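Local coordinates for protein similar to sp|P32453 Saccharomyces cerevisiae YNL315c ATP11 (Candida glabrata CBS 138, PDB 2P4F) that probably acts as a mitochondrial chaperone that binds unfolded protein, at residues 135-140 and 227-232. Residues are numbered along the deposited sequence; the frame is centred on the assembly and turned at random.
Sequences VAVVPY and KDMVLM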
ATOM      1  N   VAL A 135     -10.081  -2.057  -2.961  1.00 23.09           N
ATOM      2  CA  VAL A 135     -10.113  -1.452  -4.271  1.00 22.13           C
ATOM      3  C   VAL A 135     -10.118   0.056  -4.111  1.00 21.60           C
ATOM      4  O   VAL A 135     -10.868   0.540  -3.257  1.00 28.06           O
ATOM      5  CB  VAL A 135     -11.371  -1.884  -5.062  1.00 26.16           C
ATOM      6  CG1 VAL A 135     -11.386  -1.280  -6.451  1.00 26.13           C
ATOM      7  CG2 VAL A 135     -11.418  -3.406  -5.157  1.00 34.69           C
ATOM      8  N   ALA A 136      -9.323   0.772  -4.899  1.00 20.18           N
ATOM      9  CA  ALA A 136      -9.344   2.235  -4.832  1.00 20.09           C
ATOM     10  C   ALA A 136      -8.927   2.798  -6.171  1.00 18.92           C
ATOM     11  O   ALA A 136      -8.300   2.092  -6.971  1.00 19.37           O
ATOM     12  CB  ALA A 136      -8.408   2.763  -3.741  1.00 23.11           C
ATOM     13  N   VAL A 137      -9.280   4.070  -6.354  1.00 21.79           N
ATOM     14  CA  VAL A 137      -8.721   4.857  -7.438  1.00 21.96           C
ATOM     15  C   VAL A 137      -8.105   6.107  -6.802  1.00 22.87           C
ATOM     16  O   VAL A 137      -8.851   6.798  -6.077  1.00 32.72           O
ATOM     17  CB  VAL A 137      -9.808   5.208  -8.454  1.00 29.45           C
ATOM     18  CG1 VAL A 137      -9.226   6.092  -9.543  1.00 39.58           C
ATOM     19  CG2 VAL A 137     -10.378   3.920  -9.033  1.00 33.52           C
ATOM     20  N   VAL A 138      -6.849   6.391  -7.029  1.00 26.19           N
ATOM     21  CA  VAL A 138      -6.044   7.420  -6.355  1.00 27.50           C
ATOM     22  C   VAL A 138      -5.557   8.430  -7.358  1.00 25.90           C
ATOM     23  O   VAL A 138      -5.053   8.001  -8.394  1.00 28.54           O
ATOM     24  CB  VAL A 138      -4.816   6.736  -5.673  1.00 29.57           C
ATOM     25  CG1 VAL A 138      -3.945   7.686  -4.907  1.00 34.76           C
ATOM     26  CG2 VAL A 138      -5.294   5.612  -4.734  1.00 43.04           C
ATOM     27  N   PRO A 139      -5.698   9.732  -7.192  1.00 25.49           N
ATOM     28  CA  PRO A 139      -5.097  10.639  -8.194  1.00 24.06           C
ATOM     29  C   PRO A 139      -3.591  10.546  -8.081  1.00 22.58           C
ATOM     30  O   PRO A 139      -3.004  10.418  -6.991  1.00 26.93           O
ATOM     31  CB  PRO A 139      -5.552  12.055  -7.805  1.00 28.70           C
ATOM     32  CG  PRO A 139      -6.025  11.926  -6.410  1.00 33.90           C
ATOM     33  CD  PRO A 139      -6.407  10.493  -6.157  1.00 30.55           C
ATOM     34  N   TYR A 140      -2.960  10.628  -9.242  1.00 23.00           N
ATOM     35  CA  TYR A 140      -1.507  10.479  -9.254  1.00 22.43           C
ATOM     36  C   TYR A 140      -0.817  11.707  -8.674  1.00 24.69           C
ATOM     37  O   TYR A 140      -0.051  11.609  -7.699  1.00 28.65           O
ATOM     38  CB  TYR A 140      -1.049  10.189 -10.689  1.00 23.24           C
ATOM     39  CG  TYR A 140       0.461   9.979 -10.680  1.00 22.54           C
ATOM     40  CD1 TYR A 140       1.040   8.814 -10.181  1.00 24.59           C
ATOM     41  CD2 TYR A 140       1.310  10.966 -11.204  1.00 28.16           C
ATOM     42  CE1 TYR A 140       2.423   8.612 -10.175  1.00 27.16           C
ATOM     43  CE2 TYR A 140       2.688  10.753 -11.186  1.00 30.74           C
ATOM     44  CZ  TYR A 140       3.228   9.593 -10.682  1.00 29.87           C
ATOM     45  OH  TYR A 140       4.577   9.418 -10.684  1.00 36.63           O
ATOM     46  N   LYS A 227      -4.544  10.078 -17.618  1.00 26.76           N
ATOM     47  CA  LYS A 227      -5.765  10.385 -16.867  1.00 24.28           C
ATOM     48  C   LYS A 227      -5.484  10.797 -15.429  1.00 23.76           C
ATOM     49  O   LYS A 227      -6.431  11.009 -14.686  1.00 25.40           O
ATOM     50  CB  LYS A 227      -6.700   9.180 -16.815  1.00 25.47           C
ATOM     51  CG  LYS A 227      -7.360   8.879 -18.156  1.00 30.56           C
ATOM     52  CD  LYS A 227      -8.227   7.611 -18.072  1.00 33.05           C
ATOM     53  CE  LYS A 227      -9.398   7.781 -19.027  1.00 39.48           C
ATOM     54  NZ  LYS A 227      -8.888   7.481 -20.410  1.00 37.86           N
ATOM     55  N   ASP A 228      -4.195  10.894 -15.035  1.00 24.15           N
ATOM     56  CA  ASP A 228      -3.868  11.268 -13.667  1.00 24.11           C
ATOM     57  C   ASP A 228      -4.534  10.375 -12.615  1.00 21.82           C
ATOM     58  O   ASP A 228      -4.926  10.821 -11.535  1.00 26.12           O
ATOM     59  CB  ASP A 228      -4.238  12.744 -13.431  1.00 29.01           C
ATOM     60  CG  ASP A 228      -3.582  13.277 -12.174  1.00 31.80           C
ATOM     61  OD1 ASP A 228      -2.481  12.865 -11.747  1.00 30.09           O
ATOM     62  OD2 ASP A 228      -4.233  14.155 -11.552  1.00 35.46           O
ATOM     63  N   MET A 229      -4.625   9.089 -12.919  1.00 21.31           N
ATOM     64  CA  MET A 229      -5.269   8.081 -12.100  1.00 21.22           C
ATOM     65  C   MET A 229      -4.386   6.897 -11.802  1.00 19.03           C
ATOM     66  O   MET A 229      -3.673   6.476 -12.717  1.00 21.78           O
ATOM     67  CB  MET A 229      -6.475   7.479 -12.880  1.00 28.87           C
ATOM     68  CG  MET A 229      -7.665   8.353 -13.116  1.00 35.16           C
ATOM     69  SD  MET A 229      -8.760   7.356 -14.197  1.00 36.23           S
ATOM     70  CE  MET A 229      -9.642   6.438 -12.940  1.00 30.59           C
ATOM     71  N   VAL A 230      -4.454   6.400 -10.577  1.00 19.52           N
ATOM     72  CA  VAL A 230      -3.786   5.144 -10.189  1.00 18.11           C
ATOM     73  C   VAL A 230      -4.856   4.170  -9.772  1.00 19.47           C
ATOM     74  O   VAL A 230      -5.733   4.559  -8.959  1.00 21.51           O
ATOM     75  CB  VAL A 230      -2.773   5.391  -9.037  1.00 17.68           C
ATOM     76  CG1 VAL A 230      -2.215   4.098  -8.497  1.00 19.44           C
ATOM     77  CG2 VAL A 230      -1.694   6.330  -9.574  1.00 20.36           C
ATOM     78  N   LEU A 231      -4.854   2.962 -10.283  1.00 17.95           N
ATOM     79  CA  LEU A 231      -5.884   1.962  -9.929  1.00 16.54           C
ATOM     80  C   LEU A 231      -5.252   1.011  -8.925  1.00 16.00           C
ATOM     81  O   LEU A 231      -4.136   0.484  -9.181  1.00 18.56           O
ATOM     82  CB  LEU A 231      -6.320   1.218 -11.196  1.00 18.81           C
ATOM     83  CG  LEU A 231      -7.098   2.115 -12.192  1.00 22.82           C
ATOM     84  CD1 LEU A 231      -7.638   1.155 -13.256  1.00 21.22           C
ATOM     85  CD2 LEU A 231      -8.177   2.907 -11.559  1.00 38.34           C
ATOM     86  N   MET A 232      -5.939   0.774  -7.792  1.00 16.83           N
ATOM     87  CA  MET A 232      -5.390  -0.118  -6.757  1.00 17.75           C
ATOM     88  C   MET A 232      -6.229  -1.339  -6.556  1.00 15.85           C
ATOM     89  O   MET A 232      -7.469  -1.169  -6.562  1.00 19.08           O
ATOM     90  CB  MET A 232      -5.333   0.676  -5.427  1.00 17.27           C
ATOM     91  CG  MET A 232      -4.670  -0.141  -4.324  1.00 21.16           C
ATOM     92  SD  MET A 232      -4.967   0.626  -2.687  1.00 23.25           S
ATOM     93  CE  MET A 232      -6.578  -0.090  -2.347  1.00 27.28           C
TER
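M229 and V137 meet through a bend at the end of the methionine. Its chi3 of 86° swings CE toward V137, and CE lies 3.4 Å from V137 CG1, a tight carbon pair. V137 CG2, anti to its own carbonyl carbon, rests 3.5 Å from L231 CD2, the two side chains lying side by side. On the other face M232 bends likewise, and its CE touches A136 CB at 3.7 Å. V230 CG2 meets the Y140 ring at its edge, in plane, 3.7 Å from CD1.

The backbones pair as antiparallel strands. A136 with M232 and V138 with V230 are the hydrogen-bonded pairs. Each of these two pairs is joined by two backbone hydrogen bonds. Y140 N adds a bond of 3.0 Å to D228 O from above that carbonyl plane, just past the strand. D228 OD1 accepts V141 N, so D228 grips the first turn of helix 140-153 through both backbone and side chain.

Strand 133-139 is an outermost strand of the six-stranded antiparallel sheet, and 229-236 lies between it and 215-220. Helix 116-126 covers the face of V137, M229 and L231. On the opposite face, F144 of helix 140-153 and F219 of strand 215-220 touch V230.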